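Local coordinates for protein C-domain type II peptide synthetase (Streptomyces globisporus, PDB 4ZNM) that belongs to the condensation-domain family of peptide synthetases, as a type II member with a fold of the CoA-dependent acyltransferase clan, at residues D69-H74 against L93-A98; E118-E123 against R138-R143; W199-A204 against F347-P352. All blocks are in the same frame, centred on the assembly; numbering follows the deposited sequence. Where two conformers were deposited one is given.

Contact 1: D69-H74 against L93-A98; sequences DVVVRH and LPAGPA
Ala95 sets its single methyl group between the side chains of Val71 and Val72, two consecutive residues in the last turn of helix 60-73. Ala95 CB is 3.7 Å from Val72 CG2 and 3.8 Å from Val71 CG1, so one methyl leans on two branches at once. The valines share nearly the same first torsion but offer different branches, because successive positions fan out round the helix. In Val71 the touching methyl is CG1, which trails opposite the backbone N (chi1 170°). In Val72 it is CG2, the branch opposite the carbonyl carbon. The two backbones are close here, with Val72 CA and Ala95 CA 5.8 Å apart, which suits a residue with so short a side chain.

No hydrogen bond crosses between the two segments themselves; the polar link comes from Arg78. Its guanidinium takes the backbone oxygens of Val71 and Val72 at the end of the helix and, through a third nitrogen, that of Leu93, while Ala95 touches its side chain. A positive group at a helix C-terminus would be expected to interact favourably with the helix dipole. Val71 also touches Leu137 of strand 137-143.

The arrangement is a helix C-terminus packed against the loop that leaves strand 87-92, a surface contact in which the connection to strand 101-104 touches the final helical turn through one residue, Ala95.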
loop_
_atom_site.group_PDB
_atom_site.type_symbol
_atom_site.label_atom_id
_atom_site.label_comp_id
_atom_site.label_asym_id
_atom_site.label_seq_id
_atom_site.Cartn_x
_atom_site.Cartn_y
_atom_site.Cartn_z
ATOM N N ASP A 69 11.274 19.458 -10.516
ATOM C CA ASP A 69 10.069 20.301 -10.361
ATOM C C ASP A 69 9.081 19.664 -9.383
ATOM O O ASP A 69 8.463 20.351 -8.566
ATOM C CB ASP A 69 9.335 20.503 -11.699
ATOM C CG ASP A 69 10.095 21.369 -12.689
ATOM O OD1 ASP A 69 11.026 22.079 -12.260
ATOM O OD2 ASP A 69 9.732 21.363 -13.907
ATOM N N VAL A 70 8.945 18.342 -9.472
ATOM C CA VAL A 70 7.919 17.641 -8.715
ATOM C C VAL A 70 8.341 17.488 -7.258
ATOM O O VAL A 70 7.489 17.358 -6.375
ATOM C CB VAL A 70 7.572 16.269 -9.355
ATOM C CG1 VAL A 70 8.603 15.182 -9.029
ATOM C CG2 VAL A 70 6.194 15.810 -8.884
ATOM N N VAL A 71 9.645 17.544 -6.999
ATOM C CA VAL A 71 10.151 17.539 -5.636
ATOM C C VAL A 71 9.995 18.933 -5.025
ATOM O O VAL A 71 9.647 19.058 -3.850
ATOM C CB VAL A 71 11.611 17.080 -5.586
ATOM C CG1 VAL A 71 12.199 17.327 -4.195
ATOM C CG2 VAL A 71 11.682 15.569 -5.936
ATOM N N VAL A 72 10.221 19.978 -5.819
ATOM C CA VAL A 72 10.012 21.331 -5.320
ATOM C C VAL A 72 8.529 21.495 -4.996
ATOM O O VAL A 72 8.176 22.114 -4.012
ATOM C CB VAL A 72 10.456 22.380 -6.298
ATOM C CG1 VAL A 72 9.950 23.746 -5.876
ATOM C CG2 VAL A 72 11.993 22.372 -6.455
ATOM N N ARG A 73 7.678 20.929 -5.844
ATOM C CA ARG A 73 6.227 21.066 -5.717
ATOM C C ARG A 73 5.639 20.476 -4.430
ATOM O O ARG A 73 4.698 21.030 -3.872
ATOM C CB ARG A 73 5.572 20.391 -6.918
ATOM C CG ARG A 73 4.069 20.301 -6.877
ATOM C CD ARG A 73 3.535 19.877 -8.233
ATOM N NE ARG A 73 2.109 19.620 -8.168
ATOM C CZ ARG A 73 1.162 20.524 -8.393
ATOM N NH1 ARG A 73 1.467 21.774 -8.754
ATOM N NH2 ARG A 73 -0.108 20.163 -8.275
ATOM N N HIS A 74 6.186 19.351 -3.983
ATOM C CA HIS A 74 5.616 18.593 -2.863
ATOM C C HIS A 74 6.582 18.538 -1.673
ATOM O O HIS A 74 7.594 17.821 -1.708
ATOM C CB HIS A 74 5.268 17.173 -3.297
ATOM C CG HIS A 74 4.186 17.112 -4.324
ATOM N ND1 HIS A 74 2.881 17.473 -4.051
ATOM C CD2 HIS A 74 4.211 16.748 -5.632
ATOM C CE1 HIS A 74 2.157 17.354 -5.152
ATOM N NE2 HIS A 74 2.941 16.910 -6.122
ATOM N N LEU A 93 13.373 20.317 3.850
ATOM C CA LEU A 93 14.626 20.808 3.272
ATOM C C LEU A 93 14.407 21.400 1.885
ATOM O O LEU A 93 13.381 21.136 1.254
ATOM C CB LEU A 93 15.659 19.662 3.194
ATOM C CG LEU A 93 15.898 18.933 4.517
ATOM C CD1 LEU A 93 16.543 17.592 4.286
ATOM C CD2 LEU A 93 16.727 19.795 5.447
ATOM N N PRO A 94 15.366 22.205 1.416
ATOM C CA PRO A 94 15.408 22.585 -0.004
ATOM C C PRO A 94 15.638 21.362 -0.894
ATOM O O PRO A 94 16.393 20.468 -0.500
ATOM C CB PRO A 94 16.594 23.556 -0.082
ATOM C CG PRO A 94 16.948 23.905 1.315
ATOM C CD PRO A 94 16.512 22.756 2.169
ATOM N N ALA A 95 14.995 21.312 -2.057
ATOM C CA ALA A 95 15.147 20.183 -2.987
ATOM C C ALA A 95 16.609 19.917 -3.293
ATOM O O ALA A 95 17.417 20.850 -3.383
ATOM C CB ALA A 95 14.387 20.457 -4.297
ATOM N N GLY A 96 16.973 18.651 -3.436
ATOM C CA GLY A 96 18.352 18.352 -3.809
ATOM C C GLY A 96 18.496 18.444 -5.342
ATOM O O GLY A 96 17.562 18.800 -6.050
ATOM N N PRO A 97 19.669 18.096 -5.856
ATOM C CA PRO A 97 19.904 18.077 -7.310
ATOM C C PRO A 97 18.940 17.184 -8.057
ATOM O O PRO A 97 18.693 16.038 -7.662
ATOM C CB PRO A 97 21.326 17.538 -7.432
ATOM C CG PRO A 97 21.976 17.837 -6.113
ATOM C CD PRO A 97 20.872 17.731 -5.082
ATOM N N ALA A 98 18.362 17.693 -9.141
ATOM C CA ALA A 98 17.536 16.840 -9.997
ATOM C C ALA A 98 18.372 15.679 -10.534
ATOM O O ALA A 98 19.476 15.922 -11.024
ATOM C CB ALA A 98 16.979 17.637 -11.131
#

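Contact 2: E118-E123 against R138-R143; sequences EELLNE and RAVLGR
Helix 110-125 passes over strand 137-143 with Leu120 CA 7.5 Å from Gly142 CA, the closest pair of CA atoms between segments 118-123 and 138-143. Leu120 alone reaches across from the helix, and its two methyls divide the work. CD1 meets Val140 CG1 at 4.1 Å, the two side chains meeting at a slant, whereas CD2 settles on the backbone of Gly142, 3.9 Å from Gly142 N. Leu120 extends straight toward the strand, with CG opposite its backbone N (chi1 -178°), and the second torsion of 58° then spreads the methyls over both residues. Because Gly142 carries no CB, the leucine can come down onto the main chain itself.

Val152 and Arg103, on the strands flanking 137-143, also touch Leu120, and thus the helix rests on the sheet across three strands. This is the packing of a beta-alpha-beta unit, strand 101-104, helix 110-125 and strand 137-143, whose two strands run parallel and adjacent. Glu118 and Asn122 bond to the loop containing Arg396 and Leu398, and Glu123 pairs with Arg103. What lies between the segments is buried: a methyl-methyl contact and a methyl on a glycine peptide, held by fit and dispersion without a hydrogen bond.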
loop_
_atom_site.group_PDB
_atom_site.type_symbol
_atom_site.label_atom_id
_atom_site.label_comp_id
_atom_site.label_asym_id
_atom_site.label_seq_id
_atom_site.Cartn_x
_atom_site.Cartn_y
_atom_site.Cartn_z
ATOM N N GLU A 118 9.334 -5.660 -15.719
ATOM C CA GLU A 118 9.116 -6.209 -14.391
ATOM C C GLU A 118 10.432 -6.440 -13.673
ATOM O O GLU A 118 10.529 -6.199 -12.494
ATOM C CB GLU A 118 8.350 -7.528 -14.459
ATOM C CG GLU A 118 6.870 -7.374 -14.364
ATOM C CD GLU A 118 6.215 -8.615 -13.806
ATOM O OE1 GLU A 118 5.333 -9.188 -14.490
ATOM O OE2 GLU A 118 6.582 -9.002 -12.673
ATOM N N GLU A 119 11.435 -6.928 -14.387
ATOM C CA GLU A 119 12.761 -7.094 -13.818
ATOM C C GLU A 119 13.368 -5.770 -13.370
ATOM O O GLU A 119 13.986 -5.699 -12.321
ATOM C CB GLU A 119 13.680 -7.771 -14.822
ATOM C CG GLU A 119 13.308 -9.235 -15.026
ATOM C CD GLU A 119 13.993 -9.892 -16.222
ATOM O OE1 GLU A 119 13.707 -11.085 -16.461
ATOM O OE2 GLU A 119 14.801 -9.229 -16.917
ATOM N N LEU A 120 13.189 -4.711 -14.139
ATOM C CA LEU A 120 13.701 -3.433 -13.706
ATOM C C LEU A 120 12.965 -3.015 -12.439
ATOM O O LEU A 120 13.587 -2.608 -11.456
ATOM C CB LEU A 120 13.549 -2.384 -14.807
ATOM C CG LEU A 120 14.111 -1.011 -14.455
ATOM C CD1 LEU A 120 15.618 -1.113 -14.097
ATOM C CD2 LEU A 120 13.886 -0.032 -15.585
ATOM N N LEU A 121 11.642 -3.132 -12.448
ATOM C CA LEU A 121 10.865 -2.751 -11.256
ATOM C C LEU A 121 11.400 -3.493 -10.005
ATOM O O LEU A 121 11.659 -2.893 -8.947
ATOM C CB LEU A 121 9.376 -3.031 -11.501
ATOM C CG LEU A 121 8.415 -2.785 -10.343
ATOM C CD1 LEU A 121 8.542 -1.375 -9.815
ATOM C CD2 LEU A 121 6.987 -3.050 -10.761
ATOM N N ASN A 122 11.614 -4.791 -10.135
ATOM C CA ASN A 122 12.015 -5.590 -8.990
ATOM C C ASN A 122 13.395 -5.220 -8.520
ATOM O O ASN A 122 13.666 -5.198 -7.318
ATOM C CB ASN A 122 12.006 -7.074 -9.336
ATOM C CG ASN A 122 10.710 -7.736 -8.967
ATOM O OD1 ASN A 122 9.680 -7.075 -8.847
ATOM N ND2 ASN A 122 10.750 -9.037 -8.779
ATOM N N GLU A 123 14.276 -4.946 -9.477
ATOM C CA GLU A 123 15.646 -4.585 -9.132
ATOM C C GLU A 123 15.632 -3.275 -8.365
ATOM O O GLU A 123 16.294 -3.144 -7.344
ATOM C CB GLU A 123 16.532 -4.458 -10.383
ATOM C CG GLU A 123 17.965 -4.105 -10.011
ATOM C CD GLU A 123 18.798 -3.695 -11.196
ATOM O OE1 GLU A 123 18.470 -4.114 -12.325
ATOM O OE2 GLU A 123 19.783 -2.953 -10.993
ATOM N N ARG A 138 13.407 8.751 -6.138
ATOM C CA ARG A 138 14.312 8.541 -7.262
ATOM C C ARG A 138 13.560 8.002 -8.460
ATOM O O ARG A 138 12.474 7.438 -8.315
ATOM C CB ARG A 138 15.411 7.560 -6.927
ATOM C CG ARG A 138 16.395 8.063 -5.916
ATOM C CD ARG A 138 17.666 7.202 -5.881
ATOM N NE ARG A 138 17.485 5.938 -5.160
ATOM C CZ ARG A 138 17.259 4.754 -5.727
ATOM N NH1 ARG A 138 17.141 3.672 -4.943
ATOM N NH2 ARG A 138 17.166 4.643 -7.064
ATOM N N ALA A 139 14.181 8.121 -9.627
ATOM C CA ALA A 139 13.598 7.611 -10.856
ATOM C C ALA A 139 14.632 6.899 -11.698
ATOM O O ALA A 139 15.792 7.347 -11.830
ATOM C CB ALA A 139 12.995 8.727 -11.647
ATOM N N VAL A 140 14.189 5.808 -12.292
ATOM C CA VAL A 140 14.999 5.045 -13.212
ATOM C C VAL A 140 14.154 4.870 -14.496
ATOM O O VAL A 140 13.054 4.336 -14.458
ATOM C CB VAL A 140 15.406 3.699 -12.617
ATOM C CG1 VAL A 140 16.247 2.920 -13.588
ATOM C CG2 VAL A 140 16.156 3.906 -11.303
ATOM N N LEU A 141 14.692 5.324 -15.620
ATOM C CA LEU A 141 14.034 5.164 -16.907
ATOM C C LEU A 141 14.716 4.065 -17.726
ATOM O O LEU A 141 15.902 4.172 -18.056
ATOM C CB LEU A 141 14.056 6.496 -17.652
ATOM C CG LEU A 141 13.361 6.459 -19.020
ATOM C CD1 LEU A 141 11.853 6.358 -18.866
ATOM C CD2 LEU A 141 13.752 7.680 -19.797
ATOM N N GLY A 142 13.980 2.984 -17.995
ATOM C CA GLY A 142 14.472 1.937 -18.869
ATOM C C GLY A 142 13.923 2.078 -20.280
ATOM O O GLY A 142 12.734 1.912 -20.493
ATOM N N ARG A 143 14.772 2.381 -21.252
ATOM C CA ARG A 143 14.270 2.620 -22.623
ATOM C C ARG A 143 14.491 1.413 -23.468
ATOM O O ARG A 143 15.575 0.863 -23.487
ATOM C CB ARG A 143 14.951 3.819 -23.237
ATOM C CG ARG A 143 14.850 5.070 -22.369
ATOM C CD ARG A 143 15.328 6.299 -23.114
ATOM N NE ARG A 143 14.360 6.705 -24.105
ATOM C CZ ARG A 143 14.469 7.788 -24.870
ATOM N NH1 ARG A 143 15.515 8.603 -24.753
ATOM N NH2 ARG A 143 13.531 8.053 -25.759
#

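Contact 3: W199-A204 against F347-P352; sequences WEREAA and FSRLIP
Arg201 and Arg349 reach out from two helices and cross at about a right angle, their guanidinium planes inclined by 59°. Neither group stacks on the other; they approach obliquely, with Arg201 NH1 3.5 Å from Arg349 NH1. Both atoms are donors, so no hydrogen bond joins them. The routes differ: Arg201 runs extended from CG to NE, while Arg349 bends early (chi2 -63°), and its other terminal nitrogen, NH2, comes 3.8 Å from Ala204 CB. That methyl points toward the 347-352 segment and supplies the apolar part of the contact, again obliquely to the guanidinium.

Two like charges this close would be expected to be unfavourable alone; the Glu25 carboxylate, whose OE2 forms a salt bridge with Arg201 NH2, probably offsets part of this. Arg201 NH2 also bonds to Leu20 O, which fixes the end of its chain, while the second oxygen of Glu25 is bonded to Ser348 OG and ties the two segments together indirectly. The whole is a surface meeting of helices 193-203 and 347-350, far apart in sequence, bridged by helix 22-28, whose Phe22 is touched by Arg201, Ala204, Ser348 and Arg349.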
loop_
_atom_site.group_PDB
_atom_site.type_symbol
_atom_site.label_atom_id
_atom_site.label_comp_id
_atom_site.label_asym_id
_atom_site.label_seq_id
_atom_site.Cartn_x
_atom_site.Cartn_y
_atom_site.Cartn_z
ATOM N N TRP A 199 -4.544 19.712 10.065
ATOM C CA TRP A 199 -5.967 19.510 9.983
ATOM C C TRP A 199 -6.366 18.254 10.780
ATOM O O TRP A 199 -7.390 18.245 11.459
ATOM C CB TRP A 199 -6.426 19.397 8.533
ATOM C CG TRP A 199 -7.874 19.069 8.493
ATOM C CD1 TRP A 199 -8.918 19.940 8.636
ATOM C CD2 TRP A 199 -8.454 17.766 8.383
ATOM N NE1 TRP A 199 -10.113 19.262 8.620
ATOM C CE2 TRP A 199 -9.859 17.924 8.467
ATOM C CE3 TRP A 199 -7.928 16.484 8.231
ATOM C CZ2 TRP A 199 -10.733 16.852 8.379
ATOM C CZ3 TRP A 199 -8.802 15.419 8.142
ATOM C CH2 TRP A 199 -10.188 15.610 8.211
ATOM N N GLU A 200 -5.574 17.189 10.703
ATOM C CA GLU A 200 -6.022 15.942 11.343
ATOM C C GLU A 200 -6.006 16.085 12.871
ATOM O O GLU A 200 -6.818 15.485 13.563
ATOM C CB GLU A 200 -5.174 14.741 10.894
ATOM C CG GLU A 200 -3.776 14.697 11.491
ATOM C CD GLU A 200 -2.966 13.466 11.051
ATOM O OE1 GLU A 200 -1.744 13.479 11.312
ATOM O OE2 GLU A 200 -3.532 12.496 10.466
ATOM N N ARG A 201 -5.123 16.919 13.394
ATOM C CA ARG A 201 -5.086 17.150 14.833
ATOM C C ARG A 201 -6.244 18.049 15.274
ATOM O O ARG A 201 -6.735 17.903 16.358
ATOM C CB ARG A 201 -3.724 17.732 15.229
ATOM C CG ARG A 201 -2.626 16.669 15.152
ATOM C CD ARG A 201 -1.233 17.148 15.538
ATOM N NE ARG A 201 -0.249 16.096 15.271
ATOM C CZ ARG A 201 0.041 15.095 16.102
ATOM N NH1 ARG A 201 -0.555 14.994 17.284
ATOM N NH2 ARG A 201 0.946 14.198 15.755
ATOM N N GLU A 202 -6.706 18.958 14.420
ATOM C CA GLU A 202 -7.907 19.735 14.716
ATOM C C GLU A 202 -9.126 18.826 14.742
ATOM O O GLU A 202 -10.000 18.947 15.603
ATOM C CB GLU A 202 -8.117 20.837 13.676
ATOM C CG GLU A 202 -7.078 21.944 13.735
ATOM C CD GLU A 202 -7.149 22.713 15.041
ATOM O OE1 GLU A 202 -7.999 23.618 15.156
ATOM O OE2 GLU A 202 -6.361 22.401 15.958
ATOM N N ALA A 203 -9.169 17.910 13.783
ATOM C CA ALA A 203 -10.268 16.986 13.662
ATOM C C ALA A 203 -10.317 16.069 14.871
ATOM O O ALA A 203 -11.397 15.685 15.317
ATOM C CB ALA A 203 -10.146 16.183 12.395
ATOM N N ALA A 204 -9.151 15.741 15.420
ATOM C CA ALA A 204 -9.086 14.822 16.562
ATOM C C ALA A 204 -9.712 15.405 17.816
ATOM O O ALA A 204 -10.009 14.671 18.738
ATOM C CB ALA A 204 -7.652 14.425 16.854
ATOM N N PHE A 347 -5.328 5.305 14.108
ATOM C CA PHE A 347 -5.081 4.161 14.961
ATOM C C PHE A 347 -4.251 4.505 16.207
ATOM O O PHE A 347 -4.486 3.941 17.265
ATOM C CB PHE A 347 -4.391 3.041 14.175
ATOM C CG PHE A 347 -4.314 1.739 14.930
ATOM C CD1 PHE A 347 -3.114 1.257 15.384
ATOM C CD2 PHE A 347 -5.454 1.006 15.193
ATOM C CE1 PHE A 347 -3.037 0.047 16.082
ATOM C CE2 PHE A 347 -5.380 -0.197 15.881
ATOM C CZ PHE A 347 -4.171 -0.666 16.326
ATOM N N SER A 348 -3.284 5.414 16.087
ATOM C CA SER A 348 -2.424 5.752 17.221
ATOM C C SER A 348 -3.235 6.379 18.367
ATOM O O SER A 348 -2.849 6.275 19.533
ATOM C CB SER A 348 -1.296 6.700 16.787
ATOM O OG SER A 348 -1.839 7.958 16.442
ATOM N N ARG A 349 -4.377 6.976 18.037
ATOM C CA ARG A 349 -5.319 7.487 19.037
ATOM C C ARG A 349 -6.345 6.452 19.521
ATOM O O ARG A 349 -6.893 6.563 20.617
ATOM C CB ARG A 349 -6.077 8.702 18.470
ATOM C CG ARG A 349 -5.221 9.966 18.342
ATOM C CD ARG A 349 -4.703 10.473 19.697
ATOM N NE ARG A 349 -3.725 11.552 19.539
ATOM C CZ ARG A 349 -4.023 12.850 19.507
ATOM N NH1 ARG A 349 -3.052 13.748 19.356
ATOM N NH2 ARG A 349 -5.286 13.256 19.614
ATOM N N LEU A 350 -6.629 5.469 18.686
ATOM C CA LEU A 350 -7.587 4.438 19.046
ATOM C C LEU A 350 -6.952 3.399 19.975
ATOM O O LEU A 350 -7.563 2.981 20.932
ATOM C CB LEU A 350 -8.125 3.755 17.794
ATOM C CG LEU A 350 -8.899 2.445 17.985
ATOM C CD1 LEU A 350 -10.042 2.678 18.951
ATOM C CD2 LEU A 350 -9.428 1.895 16.680
ATOM N N ILE A 351 -5.727 2.974 19.692
ATOM C CA ILE A 351 -5.187 1.791 20.348
ATOM C C ILE A 351 -5.063 1.954 21.883
ATOM O O ILE A 351 -5.264 0.992 22.611
ATOM C CB ILE A 351 -3.839 1.383 19.715
ATOM C CG1 ILE A 351 -3.301 0.133 20.384
ATOM C CG2 ILE A 351 -2.822 2.496 19.779
ATOM C CD1 ILE A 351 -4.041 -1.098 20.018
ATOM N N PRO A 352 -4.774 3.164 22.384
ATOM C CA PRO A 352 -4.698 3.241 23.850
ATOM C C PRO A 352 -6.050 2.959 24.512
ATOM O O PRO A 352 -6.076 2.624 25.688
ATOM C CB PRO A 352 -4.251 4.691 24.117
ATOM C CG PRO A 352 -3.771 5.212 22.798
ATOM C CD PRO A 352 -4.595 4.485 21.770
#

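Overall arrangement
The three contacts follow one another along a single chain, and none touches another. Contacts 1 and 2 are neighbours, with centres about 21 Å and nearest atoms about 7 Å apart, and strand 137-143 connects them: it carries one side of contact 2, and its Leu137 touches Val71 of contact 1. Neither touches a metal site: a bound sodium ion is about 11 Å from the side chain of Val71, and one is about 14 Å from that of Val140. Contact 3 is remote, its centre about 30 Å from that of contact 1 and about 37 Å from that of contact 2, across the chain's centre from the latter. Contact 2 is buried, whereas contacts 1 and 3 lie at the surface.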